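Local coordinates for protein tRNA uridine(34) acetyltransferase (Methanocaldococcus infernus, PDB 6IA8) that converts the wobble uridine at position 34 of tRNAs into 5-carboxymethyluridine, using acetyl-CoA and radical SAM chemistry, at residues V186-S198 against M205-V217. Residues are numbered along the deposited sequence; the frame is centred on the assembly and turned at random. Where two conformers were deposited one is given.
Sequences VALCIETRPDYCS and MLKLGATRVELGV
I190 and T192 hydrogen-bond to the residues flanking V213 and L215, the parallel-strand pattern. I190 N donates to R212 O, and I190 O takes E214 N at 2.9 Å. T192 N then reaches E214 O at 2.8 Å, and T192 O accepts G216 N. At the start of the pairing L188 O is gripped by two donors, T211 N and R212 N. T211 OG1 sits between its own backbone N and carbonyl carbon (chi1 54°), where it accepts L188 N at 3.1 Å.

The apolar contacts lie on the face of I190, T192, V213 and L215. I190 CD1 packs on M205 CG (3.7 Å), A210 CB and L208 CD1, tying strand to helix end. T192 CG2 meets V213 CG1 at 3.7 Å and L215 CD2 at 3.8 Å. G209 ends the helix in a Schellman motif, and L188 CD2 rests on L208 O.

On the opposite face E191 and E214 run side by side. Their OE2 atoms are 3.6 Å apart and the carboxylate planes 42° apart. K286 pairs with E214 OE2 and probably eases the repulsion. An alanine in place of E191 would remove one of these charges and is likely to leave the flank of the E214 carboxylate uncovered.

The segments belong to the beta-alpha-beta unit of strand 184-192, helix 199-208 and strand 212-218, in the radical SAM core. Strand 184-192 lies between strands 134-140 and 212-218, and strand 250-255 follows. Helix 149-164 touches L208, while helix 234-245 packs against P194, C197 and V213.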
loop_
_atom_site.group_PDB
_atom_site.type_symbol
_atom_site.label_atom_id
_atom_site.label_comp_id
_atom_site.label_asym_id
_atom_site.label_seq_id
_atom_site.Cartn_x
_atom_site.Cartn_y
_atom_site.Cartn_z
ATOM N N VAL A 186 -12.777 -2.578 -3.070
ATOM C CA VAL A 186 -11.891 -2.446 -4.224
ATOM C C VAL A 186 -10.447 -2.783 -3.896
ATOM O O VAL A 186 -9.632 -2.927 -4.813
ATOM C CB VAL A 186 -11.954 -1.035 -4.838
ATOM C CG1 VAL A 186 -13.396 -0.735 -5.294
ATOM C CG2 VAL A 186 -11.440 0.017 -3.853
ATOM N N ALA A 187 -10.104 -2.933 -2.628
ATOM C CA ALA A 187 -8.751 -3.270 -2.222
ATOM C C ALA A 187 -8.815 -3.851 -0.821
ATOM O O ALA A 187 -9.619 -3.416 0.007
ATOM C CB ALA A 187 -7.816 -2.054 -2.231
ATOM N N LEU A 188 -7.921 -4.793 -0.548
ATOM C CA LEU A 188 -7.852 -5.442 0.757
ATOM C C LEU A 188 -6.384 -5.551 1.119
ATOM O O LEU A 188 -5.625 -6.231 0.417
ATOM C CB LEU A 188 -8.491 -6.826 0.728
ATOM C CG LEU A 188 -8.251 -7.777 1.919
ATOM C CD1 LEU A 188 -8.622 -7.127 3.189
ATOM C CD2 LEU A 188 -9.048 -9.094 1.715
ATOM N N CYS A 189 -5.995 -4.877 2.197
ATOM C CA CYS A 189 -4.615 -4.845 2.649
ATOM C C CYS A 189 -4.489 -5.625 3.948
ATOM O O CYS A 189 -5.272 -5.417 4.880
ATOM C CB CYS A 189 -4.119 -3.422 2.877
ATOM S SG CYS A 189 -2.316 -3.455 3.440
ATOM N N ILE A 190 -3.511 -6.521 4.004
ATOM C CA ILE A 190 -3.244 -7.343 5.180
ATOM C C ILE A 190 -1.859 -6.983 5.697
ATOM O O ILE A 190 -0.892 -6.961 4.932
ATOM C CB ILE A 190 -3.347 -8.842 4.852
ATOM C CG1 ILE A 190 -4.771 -9.160 4.400
ATOM C CG2 ILE A 190 -3.025 -9.702 6.108
ATOM C CD1 ILE A 190 -4.968 -10.578 4.039
ATOM N N GLU A 191 -1.767 -6.657 6.973
ATOM C CA GLU A 191 -0.480 -6.385 7.593
ATOM C C GLU A 191 0.052 -7.681 8.174
ATOM O O GLU A 191 -0.705 -8.460 8.769
ATOM C CB GLU A 191 -0.620 -5.329 8.690
ATOM C CG GLU A 191 -1.302 -4.048 8.232
ATOM C CD GLU A 191 -1.324 -2.979 9.307
ATOM O OE1 GLU A 191 -1.116 -3.307 10.493
ATOM O OE2 GLU A 191 -1.538 -1.802 8.966
ATOM N N THR A 192 1.354 -7.917 8.011
ATOM C CA THR A 192 1.907 -9.161 8.533
ATOM C C THR A 192 3.384 -9.029 8.850
ATOM O O THR A 192 4.075 -8.173 8.301
ATOM C CB THR A 192 1.718 -10.322 7.546
ATOM O OG1 THR A 192 2.029 -11.588 8.173
ATOM C CG2 THR A 192 2.616 -10.116 6.317
ATOM N N ARG A 193 3.857 -9.880 9.761
ATOM C CA ARG A 193 5.283 -9.966 10.029
ATOM C C ARG A 193 5.960 -10.676 8.863
ATOM O O ARG A 193 5.369 -11.582 8.270
ATOM C CB ARG A 193 5.561 -10.724 11.329
ATOM C CG ARG A 193 4.845 -10.161 12.546
ATOM C CD ARG A 193 5.283 -10.896 13.820
ATOM N NE ARG A 193 4.470 -10.528 14.973
ATOM C CZ ARG A 193 4.810 -10.777 16.232
ATOM N NH1 ARG A 193 4.005 -10.403 17.220
ATOM N NH2 ARG A 193 5.958 -11.385 16.502
ATOM N N PRO A 194 7.180 -10.278 8.499
ATOM C CA PRO A 194 7.822 -10.890 7.327
ATOM C C PRO A 194 7.933 -12.399 7.404
ATOM O O PRO A 194 7.920 -13.051 6.357
ATOM C CB PRO A 194 9.206 -10.237 7.303
ATOM C CG PRO A 194 8.997 -8.889 7.978
ATOM C CD PRO A 194 7.992 -9.187 9.078
ATOM N N ASP A 195 8.054 -12.985 8.594
ATOM C CA ASP A 195 8.178 -14.434 8.716
ATOM C C ASP A 195 6.835 -15.155 8.722
ATOM O O ASP A 195 6.816 -16.386 8.779
ATOM C CB ASP A 195 8.969 -14.804 9.979
ATOM C CG ASP A 195 8.389 -14.189 11.243
ATOM O OD1 ASP A 195 7.864 -13.054 11.180
ATOM O OD2 ASP A 195 8.472 -14.840 12.304
ATOM N N TYR A 196 5.717 -14.433 8.667
ATOM C CA TYR A 196 4.394 -15.020 8.454
ATOM C C TYR A 196 3.964 -14.887 6.998
ATOM O O TYR A 196 2.793 -14.619 6.719
ATOM C CB TYR A 196 3.327 -14.364 9.333
ATOM C CG TYR A 196 3.458 -14.505 10.820
ATOM C CD1 TYR A 196 4.214 -15.513 11.383
ATOM C CD2 TYR A 196 2.798 -13.612 11.672
ATOM C CE1 TYR A 196 4.337 -15.621 12.777
ATOM C CE2 TYR A 196 2.907 -13.709 13.041
ATOM C CZ TYR A 196 3.675 -14.712 13.593
ATOM O OH TYR A 196 3.774 -14.803 14.960
ATOM N N CYS A 197 4.872 -15.035 6.040
ATOM C CA CYS A 197 4.555 -14.768 4.641
ATOM C C CYS A 197 5.053 -15.888 3.743
ATOM O O CYS A 197 5.785 -15.662 2.777
ATOM C CB CYS A 197 5.158 -13.439 4.229
ATOM S SG CYS A 197 4.183 -12.635 3.076
ATOM N N SER A 198 4.649 -17.116 4.069
ATOM C CA SER A 198 4.992 -18.305 3.307
ATOM C C SER A 198 4.094 -18.424 2.080
ATOM O O SER A 198 3.075 -17.723 1.945
ATOM C CB SER A 198 4.803 -19.553 4.160
ATOM O OG SER A 198 3.407 -19.604 4.499
ATOM N N MET A 205 -4.061 -15.609 1.590
ATOM C CA MET A 205 -4.372 -14.198 1.404
ATOM C C MET A 205 -5.025 -13.954 0.060
ATOM O O MET A 205 -5.965 -13.165 -0.031
ATOM C CB MET A 205 -3.116 -13.349 1.573
ATOM C CG MET A 205 -2.681 -13.270 3.046
ATOM S SD MET A 205 -1.261 -12.239 3.384
ATOM C CE MET A 205 -0.104 -12.968 2.328
ATOM N N LEU A 206 -4.540 -14.602 -0.997
ATOM C CA LEU A 206 -5.209 -14.506 -2.291
ATOM C C LEU A 206 -6.641 -15.041 -2.223
ATOM O O LEU A 206 -7.551 -14.473 -2.832
ATOM C CB LEU A 206 -4.408 -15.266 -3.347
ATOM C CG LEU A 206 -3.071 -14.638 -3.738
ATOM C CD1 LEU A 206 -2.186 -15.622 -4.482
ATOM C CD2 LEU A 206 -3.364 -13.416 -4.569
ATOM N N LYS A 207 -6.859 -16.148 -1.509
ATOM C CA LYS A 207 -8.219 -16.663 -1.353
ATOM C C LYS A 207 -9.132 -15.620 -0.722
ATOM O O LYS A 207 -10.310 -15.511 -1.079
ATOM C CB LYS A 207 -8.202 -17.937 -0.502
ATOM C CG LYS A 207 -9.511 -18.746 -0.559
ATOM C CD LYS A 207 -9.485 -19.929 0.416
ATOM C CE LYS A 207 -9.864 -19.501 1.827
ATOM N NZ LYS A 207 -9.600 -20.545 2.841
ATOM N N LEU A 208 -8.611 -14.862 0.236
ATOM C CA LEU A 208 -9.411 -13.848 0.910
ATOM C C LEU A 208 -9.731 -12.658 0.012
ATOM O O LEU A 208 -10.611 -11.866 0.351
ATOM C CB LEU A 208 -8.668 -13.351 2.142
ATOM C CG LEU A 208 -8.370 -14.352 3.244
ATOM C CD1 LEU A 208 -7.474 -13.775 4.309
ATOM C CD2 LEU A 208 -9.666 -14.874 3.865
ATOM N N GLY A 209 -9.012 -12.480 -1.091
ATOM C CA GLY A 209 -9.175 -11.313 -1.933
ATOM C C GLY A 209 -8.163 -10.214 -1.702
ATOM O O GLY A 209 -8.403 -9.070 -2.116
ATOM N N ALA A 210 -7.049 -10.517 -1.047
ATOM C CA ALA A 210 -6.048 -9.494 -0.763
ATOM C C ALA A 210 -5.462 -8.949 -2.050
ATOM O O ALA A 210 -5.265 -9.684 -3.016
ATOM C CB ALA A 210 -4.920 -10.059 0.112
ATOM N N THR A 211 -5.155 -7.654 -2.046
ATOM C CA THR A 211 -4.457 -7.008 -3.134
ATOM C C THR A 211 -3.162 -6.374 -2.688
ATOM O O THR A 211 -2.347 -6.037 -3.555
ATOM C CB THR A 211 -5.345 -5.923 -3.765
ATOM O OG1 THR A 211 -5.793 -5.011 -2.748
ATOM C CG2 THR A 211 -6.597 -6.582 -4.421
ATOM N N ARG A 212 -2.973 -6.141 -1.375
ATOM C CA ARG A 212 -1.766 -5.498 -0.863
ATOM C C ARG A 212 -1.356 -6.193 0.424
ATOM O O ARG A 212 -2.214 -6.559 1.228
ATOM C CB ARG A 212 -1.969 -3.998 -0.605
ATOM C CG ARG A 212 -0.711 -3.250 -0.148
ATOM C CD ARG A 212 -1.005 -1.772 0.107
ATOM N NE ARG A 212 -1.552 -1.531 1.441
ATOM C CZ ARG A 212 -2.099 -0.386 1.837
ATOM N NH1 ARG A 212 -2.183 0.635 1.000
ATOM N NH2 ARG A 212 -2.567 -0.267 3.069
ATOM N N VAL A 213 -0.050 -6.383 0.611
ATOM C CA VAL A 213 0.494 -6.929 1.848
ATOM C C VAL A 213 1.532 -5.958 2.398
ATOM O O VAL A 213 2.448 -5.536 1.685
ATOM C CB VAL A 213 1.110 -8.323 1.634
ATOM C CG1 VAL A 213 1.765 -8.826 2.961
ATOM C CG2 VAL A 213 0.095 -9.306 1.162
ATOM N N GLU A 214 1.369 -5.577 3.654
ATOM C CA GLU A 214 2.285 -4.672 4.329
ATOM C C GLU A 214 3.149 -5.501 5.266
ATOM O O GLU A 214 2.619 -6.167 6.163
ATOM C CB GLU A 214 1.546 -3.598 5.126
ATOM C CG GLU A 214 2.497 -2.558 5.732
ATOM C CD GLU A 214 1.829 -1.663 6.774
ATOM O OE1 GLU A 214 2.299 -1.653 7.935
ATOM O OE2 GLU A 214 0.840 -0.985 6.430
ATOM N N LEU A 215 4.460 -5.474 5.048
ATOM C CA LEU A 215 5.413 -6.250 5.831
ATOM C C LEU A 215 5.929 -5.380 6.967
ATOM O O LEU A 215 6.324 -4.235 6.735
ATOM C CB LEU A 215 6.576 -6.719 4.949
ATOM C CG LEU A 215 6.203 -7.709 3.836
ATOM C CD1 LEU A 215 7.466 -7.969 2.947
ATOM C CD2 LEU A 215 5.667 -9.011 4.403
ATOM N N GLY A 216 5.907 -5.911 8.188
ATOM C CA GLY A 216 6.522 -5.238 9.318
ATOM C C GLY A 216 8.040 -5.332 9.280
ATOM O O GLY A 216 8.641 -6.042 10.099
ATOM N N VAL A 217 8.669 -4.649 8.317
ATOM C CA VAL A 217 10.113 -4.773 8.120
ATOM C C VAL A 217 10.882 -4.117 9.267
ATOM O O VAL A 217 11.808 -4.719 9.831
ATOM C CB VAL A 217 10.512 -4.166 6.764
ATOM C CG1 VAL A 217 12.009 -4.229 6.579
ATOM C CG2 VAL A 217 9.782 -4.888 5.622
#